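PDB 3NWG: microcompartments protein from Desulfitobacterium hafniense, which probably helps to form the protein shell of a bacterial microcompartment, carrying two BMC domains in one chain. Local coordinates for residues Gly6-Asn11 against His66-Asp71; Ile17-Ala22 against Thr62-Ser67; Pro75-Gln80 against Ala111-Ala116; Leu123-Ile128 against Phe137-Gly142. All coordinates share one frame; numbering follows the deposited sequence.

Contact 1: residues Gly6-Asn11 against His66-Asp71; sequences GLVEVN and HSVLDD
E9 faces two residues, L69 and D70, across an antiparallel pair of strands. Its N-H bonds D70 O (2.5 Å, nearly straight), while E9 O takes the N-H of L69 at 2.6 Å and, weakly, that of D70. The register slips by one here; V10 then pairs with V68, and N11 N closes the end on S67 O at 2.6 Å.

The E9 side chain starts at CB, which rests 3.6 Å from D70 O and near D70 CB. CG lies anti to the carbonyl carbon (chi1 -83°), and the extended chain beyond it brings OE1 to 4.5 Å from D70 OD2. Two like charges would probably repel, but one water donates to both, at 2.8 Å to E9 OE1 and 2.9 Å to D70 OD2. E9 OE2 has a weak, long ion pair with K41.

V8, V10, V68 and D71 turn to the other face, where the branched apolar groups of V8 and V10 suit the cover given by helices 13-26 and 50-64. The arrangement is a classic beta bulge, joining the first and last strands of the first BMC-domain sheet.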
loop_
_atom_site.group_PDB
_atom_site.type_symbol
_atom_site.label_atom_id
_atom_site.label_comp_id
_atom_site.label_asym_id
_atom_site.label_seq_id
_atom_site.Cartn_x
_atom_site.Cartn_y
_atom_site.Cartn_z
ATOM N N GLY A 6 -9.386 -1.089 28.022
ATOM C CA GLY A 6 -8.160 -1.105 28.809
ATOM C C GLY A 6 -6.945 -0.828 27.951
ATOM O O GLY A 6 -6.876 -1.263 26.797
ATOM N N LEU A 7 -5.989 -0.101 28.521
ATOM C CA LEU A 7 -4.779 0.285 27.819
ATOM C C LEU A 7 -3.551 0.019 28.652
ATOM O O LEU A 7 -3.472 0.422 29.811
ATOM C CB LEU A 7 -4.802 1.789 27.492
ATOM C CG LEU A 7 -3.443 2.402 27.154
ATOM C CD1 LEU A 7 -3.136 2.234 25.670
ATOM C CD2 LEU A 7 -3.360 3.847 27.564
ATOM N N VAL A 8 -2.571 -0.634 28.050
ATOM C CA VAL A 8 -1.269 -0.727 28.665
ATOM C C VAL A 8 -0.252 -0.126 27.701
ATOM O O VAL A 8 -0.240 -0.458 26.507
ATOM C CB VAL A 8 -0.929 -2.182 29.102
ATOM C CG1 VAL A 8 0.506 -2.297 29.567
ATOM C CG2 VAL A 8 -1.831 -2.627 30.237
ATOM N N GLU A 9 0.559 0.802 28.218
ATOM C CA GLU A 9 1.704 1.336 27.484
ATOM C C GLU A 9 3.028 0.830 28.067
ATOM O O GLU A 9 3.259 0.915 29.272
ATOM C CB GLU A 9 1.675 2.860 27.465
ATOM C CG GLU A 9 0.773 3.461 26.380
ATOM C CD GLU A 9 0.648 4.982 26.489
ATOM O OE1 GLU A 9 -0.491 5.501 26.427
ATOM O OE2 GLU A 9 1.689 5.654 26.663
ATOM N N VAL A 10 3.884 0.303 27.193
ATOM C CA VAL A 10 5.107 -0.389 27.586
ATOM C C VAL A 10 6.307 0.219 26.874
ATOM O O VAL A 10 6.215 0.630 25.723
ATOM C CB VAL A 10 5.053 -1.905 27.230
ATOM C CG1 VAL A 10 6.273 -2.627 27.739
ATOM C CG2 VAL A 10 3.804 -2.567 27.804
ATOM N N ASN A 11 7.432 0.265 27.569
ATOM C CA ASN A 11 8.689 0.776 27.062
ATOM C C ASN A 11 9.380 -0.016 25.934
ATOM O O ASN A 11 10.183 0.542 25.204
ATOM C CB ASN A 11 9.645 0.850 28.236
ATOM C CG ASN A 11 10.576 2.017 28.142
ATOM O OD1 ASN A 11 10.362 2.959 27.353
ATOM N ND2 ASN A 11 11.635 1.980 28.954
ATOM N N HIS A 66 8.453 -3.199 35.266
ATOM C CA HIS A 66 9.030 -1.840 35.322
ATOM C C HIS A 66 9.055 -1.062 33.989
ATOM O O HIS A 66 9.399 0.139 33.962
ATOM C CB HIS A 66 10.439 -1.868 35.891
ATOM C CG HIS A 66 10.505 -2.277 37.327
ATOM N ND1 HIS A 66 10.275 -1.394 38.363
ATOM C CD2 HIS A 66 10.810 -3.467 37.902
ATOM C CE1 HIS A 66 10.432 -2.024 39.516
ATOM N NE2 HIS A 66 10.755 -3.283 39.263
ATOM N N SER A 67 8.722 -1.739 32.892
ATOM C CA SER A 67 8.687 -1.089 31.597
ATOM C C SER A 67 7.268 -0.633 31.245
ATOM O O SER A 67 6.999 -0.233 30.108
ATOM C CB SER A 67 9.296 -1.982 30.510
ATOM O OG SER A 67 8.511 -3.127 30.284
ATOM N N VAL A 68 6.366 -0.679 32.228
ATOM C CA VAL A 68 5.043 -0.094 32.048
ATOM C C VAL A 68 5.178 1.422 32.163
ATOM O O VAL A 68 5.808 1.945 33.094
ATOM C CB VAL A 68 4.017 -0.635 33.073
ATOM C CG1 VAL A 68 2.609 -0.087 32.788
ATOM C CG2 VAL A 68 4.003 -2.156 33.054
ATOM N N LEU A 69 4.611 2.131 31.199
ATOM C CA LEU A 69 4.651 3.575 31.239
ATOM C C LEU A 69 3.300 4.102 31.694
ATOM O O LEU A 69 3.223 5.103 32.420
ATOM C CB LEU A 69 5.042 4.138 29.877
ATOM C CG LEU A 69 6.446 3.804 29.379
ATOM C CD1 LEU A 69 6.604 4.356 27.989
ATOM C CD2 LEU A 69 7.537 4.331 30.321
ATOM N N ASP A 70 2.247 3.400 31.281
ATOM C CA ASP A 70 0.887 3.747 31.661
ATOM C C ASP A 70 -0.043 2.543 31.476
ATOM O O ASP A 70 0.124 1.733 30.542
ATOM C CB ASP A 70 0.401 4.949 30.830
ATOM C CG ASP A 70 -0.798 5.678 31.454
ATOM O OD1 ASP A 70 -1.050 5.548 32.684
ATOM O OD2 ASP A 70 -1.486 6.406 30.694
ATOM N N ASP A 71 -1.007 2.428 32.387
ATOM C CA ASP A 71 -2.124 1.497 32.270
ATOM C C ASP A 71 -3.376 2.286 32.609
ATOM O O ASP A 71 -3.340 3.152 33.480
ATOM C CB ASP A 71 -1.975 0.349 33.254
ATOM C CG ASP A 71 -1.832 0.832 34.707
ATOM O OD1 ASP A 71 -0.734 1.318 35.084
ATOM O OD2 ASP A 71 -2.816 0.724 35.473
HETATM O O HOH W 1 -2.056 7.251 27.986
#

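Contact 2: residues Ile17-Ala22 against Thr62-Ser67; sequences IEAADA and TMAAHS
The carboxylate of E18 is the flat group here, and the methyl CE of M63 sits over one of its faces, almost directly above E18 CD at 3.2 Å. The carbonyl O of M63 lies off the plane on that same side, 3.9 Å from E18 OE1. M63 is selenomethionine in this crystal, with CE bound to SE.

Torsions bring the two together. E18 CG is anti to the backbone N (chi1 -172°) and the rest of the chain is extended, whereas M63 bends at both chi2 and chi3, folding CE back over the carboxylate; the side chains cross at about a right angle. Earlier along M63, CG rests on A22 CB at 3.3 Å. Alanines line the seam because a methyl lets backbones come near: A19 CA is 5.4 Å from M63 CA, and A19 CB meets A64 CB at 4.1 Å.

After A64 the chain turns, A65 taking positive phi, and A64 O accepts hydrogen bonds from both the backbone N-H and the OG of S67. Helices 13-26 and 50-64 pack on the same face of the first sheet: A64 reaches V10 of strand 4-10, and A20 touches V44 of strand 42-48. D21 on helix 13-26 also accepts from H174 N of a neighbouring subunit.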
loop_
_atom_site.group_PDB
_atom_site.type_symbol
_atom_site.label_atom_id
_atom_site.label_comp_id
_atom_site.label_asym_id
_atom_site.label_seq_id
_atom_site.Cartn_x
_atom_site.Cartn_y
_atom_site.Cartn_z
ATOM N N ILE A 17 4.953 -6.972 23.412
ATOM C CA ILE A 17 4.421 -8.157 22.764
ATOM C C ILE A 17 4.130 -9.261 23.795
ATOM O O ILE A 17 3.148 -9.987 23.659
ATOM C CB ILE A 17 5.343 -8.627 21.640
ATOM C CG1 ILE A 17 5.254 -7.626 20.471
ATOM C CG2 ILE A 17 4.992 -10.034 21.188
ATOM C CD1 ILE A 17 6.343 -7.796 19.391
ATOM N N GLU A 18 4.960 -9.356 24.833
ATOM C CA GLU A 18 4.763 -10.339 25.884
ATOM C C GLU A 18 3.586 -9.912 26.738
ATOM O O GLU A 18 2.798 -10.753 27.192
ATOM C CB GLU A 18 6.011 -10.469 26.758
ATOM C CG GLU A 18 5.961 -11.610 27.772
ATOM C CD GLU A 18 7.152 -11.598 28.749
ATOM O OE1 GLU A 18 7.470 -10.535 29.328
ATOM O OE2 GLU A 18 7.780 -12.665 28.959
ATOM N N ALA A 19 3.466 -8.607 26.961
ATOM C CA ALA A 19 2.368 -8.103 27.759
ATOM C C ALA A 19 1.061 -8.384 27.028
ATOM O O ALA A 19 0.078 -8.789 27.648
ATOM C CB ALA A 19 2.534 -6.620 28.042
ATOM N N ALA A 20 1.063 -8.196 25.706
ATOM C CA ALA A 20 -0.147 -8.371 24.898
ATOM C C ALA A 20 -0.591 -9.819 24.945
ATOM O O ALA A 20 -1.782 -10.108 24.995
ATOM C CB ALA A 20 0.080 -7.927 23.458
ATOM N N ASP A 21 0.379 -10.722 24.968
ATOM C CA ASP A 21 0.109 -12.148 25.023
ATOM C C ASP A 21 -0.580 -12.519 26.328
ATOM O O ASP A 21 -1.531 -13.290 26.324
ATOM C CB ASP A 21 1.417 -12.927 24.905
ATOM C CG ASP A 21 1.195 -14.423 24.774
ATOM O OD1 ASP A 21 0.740 -14.839 23.685
ATOM O OD2 ASP A 21 1.471 -15.182 25.743
ATOM N N ALA A 22 -0.069 -11.974 27.433
ATOM C CA ALA A 22 -0.640 -12.138 28.758
ATOM C C ALA A 22 -2.073 -11.600 28.804
ATOM O O ALA A 22 -2.979 -12.276 29.321
ATOM C CB ALA A 22 0.220 -11.438 29.788
ATOM N N THR A 62 1.583 -7.198 35.044
ATOM C CA THR A 62 2.376 -8.258 35.644
ATOM C C THR A 62 3.564 -8.632 34.778
ATOM O O THR A 62 4.681 -8.669 35.266
ATOM C CB THR A 62 1.534 -9.515 35.940
ATOM O OG1 THR A 62 0.398 -9.150 36.727
ATOM C CG2 THR A 62 2.342 -10.533 36.722
HETATM N N MSE A 63 3.331 -8.905 33.502
HETATM C CA MSE A 63 4.412 -9.299 32.612
HETATM C C MSE A 63 5.362 -8.156 32.349
HETATM O O MSE A 63 6.570 -8.329 32.460
HETATM C CB MSE A 63 3.900 -9.872 31.293
HETATM C CG MSE A 63 3.094 -11.166 31.448
HETATM SE SE MSE A 63 3.992 -12.621 32.391
HETATM C CE MSE A 63 5.623 -12.626 31.384
ATOM N N ALA A 64 4.818 -6.986 32.036
ATOM C CA ALA A 64 5.633 -5.825 31.710
ATOM C C ALA A 64 6.365 -5.157 32.899
ATOM O O ALA A 64 7.404 -4.541 32.709
ATOM C CB ALA A 64 4.820 -4.819 30.917
ATOM N N ALA A 65 5.847 -5.291 34.115
ATOM C CA ALA A 65 6.566 -4.815 35.331
ATOM C C ALA A 65 7.129 -3.371 35.259
ATOM O O ALA A 65 6.351 -2.418 35.194
ATOM C CB ALA A 65 7.654 -5.832 35.781
ATOM N N HIS A 66 8.453 -3.199 35.266
ATOM C CA HIS A 66 9.030 -1.840 35.322
ATOM C C HIS A 66 9.055 -1.062 33.989
ATOM O O HIS A 66 9.399 0.139 33.962
ATOM C CB HIS A 66 10.439 -1.868 35.891
ATOM C CG HIS A 66 10.505 -2.277 37.327
ATOM N ND1 HIS A 66 10.275 -1.394 38.363
ATOM C CD2 HIS A 66 10.810 -3.467 37.902
ATOM C CE1 HIS A 66 10.432 -2.024 39.516
ATOM N NE2 HIS A 66 10.755 -3.283 39.263
ATOM N N SER A 67 8.722 -1.739 32.892
ATOM C CA SER A 67 8.687 -1.089 31.597
ATOM C C SER A 67 7.268 -0.633 31.245
ATOM O O SER A 67 6.999 -0.233 30.108
ATOM C CB SER A 67 9.296 -1.982 30.510
ATOM O OG SER A 67 8.511 -3.127 30.284
#

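Contact 3: residues Pro75-Gln80 against Ala111-Ala116; sequences PNVHPQ and AADTAA
H78 and D113 supply the one hydrogen bond between these segments: the backbone N-H of H78 gives to D113 OD1 at 2.6 Å, meeting the oxygen nearly along its C-O axis. D113 CG is anti to its backbone N (chi1 178°), and OD1 then reaches the loop. Aspartate suits this place because its second oxygen, OD2, forms a salt bridge with K117, whose NZ also bonds N76 O, so lysine and aspartate together tie the loop to the helix.

A second polar bond lies within the loop segment. Q80 N donates to H78 ND1 at 3.3 Å, from 22° out of the ring plane, making H78 the N-cap of helix 79-85. This is where the chain passes from strand 68-74 of the first BMC sheet toward the second BMC domain, and helix 79-85 begins beside helix 105-117 of that domain, with V81 touching D113.

One ring contact crosses between the segments. A116 CB lies 3.7 Å from the centroid of the H78 ring, a CH-pi contact over the face, offset toward the rim; a small alanine leaves room for the ring to lie over the helix. The opposite face has a local neighbour from the loop segment, P79 CD, 3.5 Å above the plane, belonging to a proline well suited to the first turn of a helix.

Ordinary packing is slight: the V77 and D113 side chains cross at a slant, with V77 CG2 3.6 Å from D113 OD1, while A116 also touches L123.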
loop_
_atom_site.group_PDB
_atom_site.type_symbol
_atom_site.label_atom_id
_atom_site.label_comp_id
_atom_site.label_asym_id
_atom_site.label_seq_id
_atom_site.Cartn_x
_atom_site.Cartn_y
_atom_site.Cartn_z
ATOM N N PRO A 75 -14.466 2.214 32.004
ATOM C CA PRO A 75 -15.695 1.430 32.056
ATOM C C PRO A 75 -16.849 2.100 31.326
ATOM O O PRO A 75 -16.943 3.332 31.297
ATOM C CB PRO A 75 -16.006 1.385 33.549
ATOM C CG PRO A 75 -15.429 2.659 34.071
ATOM C CD PRO A 75 -14.129 2.782 33.320
ATOM N N ASN A 76 -17.729 1.280 30.759
ATOM C CA ASN A 76 -18.947 1.758 30.100
ATOM C C ASN A 76 -18.601 2.710 28.974
ATOM O O ASN A 76 -19.145 3.811 28.888
ATOM C CB ASN A 76 -19.909 2.423 31.101
ATOM C CG ASN A 76 -20.003 1.659 32.436
ATOM O OD1 ASN A 76 -20.066 0.412 32.482
ATOM N ND2 ASN A 76 -20.012 2.417 33.535
ATOM N N VAL A 77 -17.666 2.281 28.131
ATOM C CA VAL A 77 -17.213 3.088 27.014
ATOM C C VAL A 77 -18.269 3.101 25.914
ATOM O O VAL A 77 -18.952 2.095 25.682
ATOM C CB VAL A 77 -15.866 2.588 26.465
ATOM C CG1 VAL A 77 -16.017 1.204 25.828
ATOM C CG2 VAL A 77 -15.303 3.591 25.453
ATOM N N HIS A 78 -18.402 4.246 25.252
ATOM C CA HIS A 78 -19.382 4.402 24.202
ATOM C C HIS A 78 -19.035 3.524 22.997
ATOM O O HIS A 78 -17.894 3.518 22.544
ATOM C CB HIS A 78 -19.469 5.868 23.794
ATOM C CG HIS A 78 -20.713 6.206 23.038
ATOM N ND1 HIS A 78 -20.833 6.009 21.678
ATOM C CD2 HIS A 78 -21.902 6.709 23.455
ATOM C CE1 HIS A 78 -22.039 6.388 21.288
ATOM N NE2 HIS A 78 -22.708 6.813 22.348
ATOM N N PRO A 79 -20.018 2.775 22.469
ATOM C CA PRO A 79 -19.761 1.859 21.351
ATOM C C PRO A 79 -19.000 2.483 20.188
ATOM O O PRO A 79 -18.261 1.778 19.502
ATOM C CB PRO A 79 -21.163 1.437 20.885
ATOM C CG PRO A 79 -22.130 2.179 21.733
ATOM C CD PRO A 79 -21.410 2.693 22.930
ATOM N N GLN A 80 -19.170 3.786 19.977
ATOM C CA GLN A 80 -18.558 4.462 18.834
ATOM C C GLN A 80 -17.077 4.684 19.017
ATOM O O GLN A 80 -16.338 4.708 18.047
ATOM C CB GLN A 80 -19.233 5.797 18.560
ATOM C CG GLN A 80 -20.527 5.681 17.781
ATOM C CD GLN A 80 -20.987 7.008 17.243
ATOM O OE1 GLN A 80 -21.460 7.872 17.987
ATOM N NE2 GLN A 80 -20.851 7.180 15.936
ATOM N N ALA A 111 -11.772 11.704 26.335
ATOM C CA ALA A 111 -12.352 12.816 25.585
ATOM C C ALA A 111 -13.302 12.343 24.496
ATOM O O ALA A 111 -14.408 12.880 24.357
ATOM C CB ALA A 111 -11.271 13.675 24.987
ATOM N N ALA A 112 -12.868 11.349 23.725
ATOM C CA ALA A 112 -13.715 10.756 22.701
ATOM C C ALA A 112 -14.995 10.197 23.330
ATOM O O ALA A 112 -16.081 10.414 22.815
ATOM C CB ALA A 112 -12.960 9.676 21.928
ATOM N N ASP A 113 -14.854 9.504 24.460
ATOM C CA ASP A 113 -15.979 8.844 25.108
ATOM C C ASP A 113 -16.949 9.878 25.657
ATOM O O ASP A 113 -18.163 9.749 25.495
ATOM C CB ASP A 113 -15.489 7.890 26.209
ATOM C CG ASP A 113 -16.636 7.207 26.960
ATOM O OD1 ASP A 113 -17.354 6.351 26.369
ATOM O OD2 ASP A 113 -16.809 7.531 28.163
ATOM N N THR A 114 -16.417 10.915 26.295
ATOM C CA THR A 114 -17.261 12.000 26.767
ATOM C C THR A 114 -17.931 12.715 25.579
ATOM O O THR A 114 -19.120 13.015 25.615
ATOM C CB THR A 114 -16.478 12.980 27.678
ATOM O OG1 THR A 114 -16.074 12.296 28.875
ATOM C CG2 THR A 114 -17.353 14.178 28.080
ATOM N N ALA A 115 -17.180 12.950 24.512
ATOM C CA ALA A 115 -17.757 13.577 23.332
ATOM C C ALA A 115 -18.932 12.754 22.821
ATOM O O ALA A 115 -20.025 13.273 22.684
ATOM C CB ALA A 115 -16.705 13.778 22.232
ATOM N N ALA A 116 -18.722 11.468 22.573
ATOM C CA ALA A 116 -19.781 10.612 22.030
ATOM C C ALA A 116 -21.003 10.526 22.950
ATOM O O ALA A 116 -22.124 10.353 22.481
ATOM C CB ALA A 116 -19.249 9.236 21.725
#

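Contact 4: residues Leu123-Ile128 against Phe137-Gly142; sequences LVEIRI and FVTLTG
L123-R127 and F137-G142 run antiparallel at 169°, with R127 and F137 exchanging backbone bonds at one end and V124 N giving to T139 O at 2.6 Å farther along. They form the beta hairpin of the second BMC domain, and V124 and E125 both face T139 as a classic beta bulge. T139 N returns a bond to E125 O at 3.0 Å. The hydroxyl of T139 adds a weak bond from E125 N and also touches V124 CB, so a short residue with a polar branch fits the bulge well.

L123, I126, V138 and L140 all start toward one face; helices 79-85 and 105-117 cover the first three, while L140 packs on V121. I126 and V138 lie side by side, pointing the same way, with I126 CG1 at 3.8 Å from V138 CG2. L123 CD2 reaches that same methyl, V138 CG2, at 4.0 Å.

F137, T139, E125 and R127 share the other face. With chi1 at 71°, F137 CG stands between its backbone N and carbonyl carbon, and the ring leans over to the opposite strand. R127 CB rests over the ring face, 4.0 Å from the centroid, in a CH-pi contact, and R127 CG comes to 3.6 Å from F137 CZ. The arginine then bends at chi2 and chi3, carrying the guanidinium away, NH1 weakly meeting a bound glycerol. F137 also packs on I13 of a neighbouring subunit. R127 NE and E125 OE1 form a long salt bridge of charges alone, and E125 OE1 also lies at the ring edge, near its plane, 3.9 Å from F137 CE2.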
loop_
_atom_site.group_PDB
_atom_site.type_symbol
_atom_site.label_atom_id
_atom_site.label_comp_id
_atom_site.label_asym_id
_atom_site.label_seq_id
_atom_site.Cartn_x
_atom_site.Cartn_y
_atom_site.Cartn_z
ATOM N N LEU A 123 -18.629 9.895 15.927
ATOM C CA LEU A 123 -17.167 9.963 15.842
ATOM C C LEU A 123 -16.788 9.526 14.444
ATOM O O LEU A 123 -17.416 8.625 13.887
ATOM C CB LEU A 123 -16.483 9.079 16.893
ATOM C CG LEU A 123 -16.794 9.236 18.391
ATOM C CD1 LEU A 123 -15.839 8.409 19.203
ATOM C CD2 LEU A 123 -16.747 10.675 18.876
ATOM N N VAL A 124 -15.795 10.185 13.861
ATOM C CA VAL A 124 -15.400 9.883 12.485
ATOM C C VAL A 124 -14.141 9.016 12.473
ATOM O O VAL A 124 -14.117 7.970 11.828
ATOM C CB VAL A 124 -15.226 11.152 11.624
ATOM C CG1 VAL A 124 -14.859 10.782 10.202
ATOM C CG2 VAL A 124 -16.495 11.973 11.635
ATOM N N GLU A 125 -13.104 9.452 13.188
ATOM C CA GLU A 125 -11.906 8.637 13.372
ATOM C C GLU A 125 -11.143 8.967 14.651
ATOM O O GLU A 125 -11.267 10.054 15.219
ATOM C CB GLU A 125 -10.981 8.692 12.143
ATOM C CG GLU A 125 -10.062 9.901 12.030
ATOM C CD GLU A 125 -9.146 9.825 10.801
ATOM O OE1 GLU A 125 -8.379 10.794 10.543
ATOM O OE2 GLU A 125 -9.195 8.798 10.082
ATOM N N ILE A 126 -10.370 7.990 15.098
ATOM C CA ILE A 126 -9.469 8.149 16.218
ATOM C C ILE A 126 -8.070 7.777 15.747
ATOM O O ILE A 126 -7.877 6.767 15.078
ATOM C CB ILE A 126 -9.908 7.283 17.418
ATOM C CG1 ILE A 126 -11.183 7.875 18.037
ATOM C CG2 ILE A 126 -8.786 7.164 18.438
ATOM C CD1 ILE A 126 -11.826 7.042 19.155
ATOM N N ARG A 127 -7.094 8.607 16.074
ATOM C CA ARG A 127 -5.732 8.268 15.737
ATOM C C ARG A 127 -4.878 8.237 16.977
ATOM O O ARG A 127 -4.532 9.268 17.543
ATOM C CB ARG A 127 -5.164 9.217 14.684
ATOM C CG ARG A 127 -5.861 9.130 13.332
ATOM C CD ARG A 127 -5.176 8.181 12.373
ATOM N NE ARG A 127 -5.265 8.726 11.018
ATOM C CZ ARG A 127 -4.303 9.435 10.420
ATOM N NH1 ARG A 127 -4.492 9.901 9.188
ATOM N NH2 ARG A 127 -3.147 9.678 11.044
ATOM N N ILE A 128 -4.588 7.016 17.402
ATOM C CA ILE A 128 -3.603 6.715 18.423
ATOM C C ILE A 128 -2.209 6.715 17.768
ATOM O O ILE A 128 -2.044 6.185 16.666
ATOM C CB ILE A 128 -3.943 5.334 19.034
ATOM C CG1 ILE A 128 -4.702 5.492 20.346
ATOM C CG2 ILE A 128 -2.704 4.498 19.288
ATOM C CD1 ILE A 128 -6.079 6.088 20.216
ATOM N N PHE A 137 -5.743 12.014 18.390
ATOM C CA PHE A 137 -6.891 12.856 18.122
ATOM C C PHE A 137 -8.168 12.136 17.706
ATOM O O PHE A 137 -8.126 11.022 17.187
ATOM C CB PHE A 137 -6.539 13.990 17.152
ATOM C CG PHE A 137 -6.294 13.547 15.749
ATOM C CD1 PHE A 137 -4.990 13.339 15.294
ATOM C CD2 PHE A 137 -7.367 13.374 14.859
ATOM C CE1 PHE A 137 -4.755 12.944 13.972
ATOM C CE2 PHE A 137 -7.147 12.976 13.539
ATOM C CZ PHE A 137 -5.838 12.765 13.087
ATOM N N VAL A 138 -9.298 12.791 17.976
ATOM C CA VAL A 138 -10.614 12.325 17.565
ATOM C C VAL A 138 -11.299 13.391 16.710
ATOM O O VAL A 138 -11.192 14.584 16.992
ATOM C CB VAL A 138 -11.497 11.886 18.779
ATOM C CG1 VAL A 138 -11.737 13.027 19.742
ATOM C CG2 VAL A 138 -12.826 11.287 18.320
ATOM N N THR A 139 -11.956 12.947 15.636
ATOM C CA THR A 139 -12.814 13.817 14.835
ATOM C C THR A 139 -14.252 13.315 14.928
ATOM O O THR A 139 -14.490 12.104 15.051
ATOM C CB THR A 139 -12.408 13.869 13.350
ATOM O OG1 THR A 139 -12.505 12.554 12.787
ATOM C CG2 THR A 139 -10.991 14.416 13.164
ATOM N N LEU A 140 -15.197 14.251 14.880
ATOM C CA LEU A 140 -16.614 13.937 14.911
ATOM C C LEU A 140 -17.442 14.935 14.092
ATOM O O LEU A 140 -16.982 16.033 13.808
ATOM C CB LEU A 140 -17.119 13.814 16.355
ATOM C CG LEU A 140 -16.874 14.768 17.548
ATOM C CD1 LEU A 140 -15.457 15.290 17.692
ATOM C CD2 LEU A 140 -17.856 15.907 17.562
ATOM N N THR A 141 -18.644 14.533 13.683
ATOM C CA THR A 141 -19.572 15.441 13.023
ATOM C C THR A 141 -20.959 15.400 13.617
ATOM O O THR A 141 -21.286 14.524 14.408
ATOM C CB THR A 141 -19.732 15.158 11.522
ATOM O OG1 THR A 141 -19.899 13.750 11.318
ATOM C CG2 THR A 141 -18.535 15.618 10.792
ATOM N N GLY A 142 -21.758 16.371 13.186
ATOM C CA GLY A 142 -23.151 16.570 13.580
ATOM C C GLY A 142 -23.513 17.978 13.125
ATOM O O GLY A 142 -22.745 18.617 12.397
#

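How the contacts relate
The four contacts fall into two groups. Contacts 1 and 2, with centres about 8 Å apart, share H66 and S67 and meet through V10, whose CG2 lies 4.0 Å from A64 CB, joining sheet to helices in the first BMC domain. Contacts 3 and 4 lie about 11 Å apart between centres; A112 bridges them, its CB 4.0 Å from both V138 CG2 and I126 CD1. Contact 3 follows contact 1 along the chain and leads to the second domain. Contacts 1 and 4 each contain a classic bulge, in different sheets; they lie on opposite sides of the chain's centre, nearest atoms about 6 Å apart, without touching. The glycerol, probably from the crystallisation liquor, lies by contact 4.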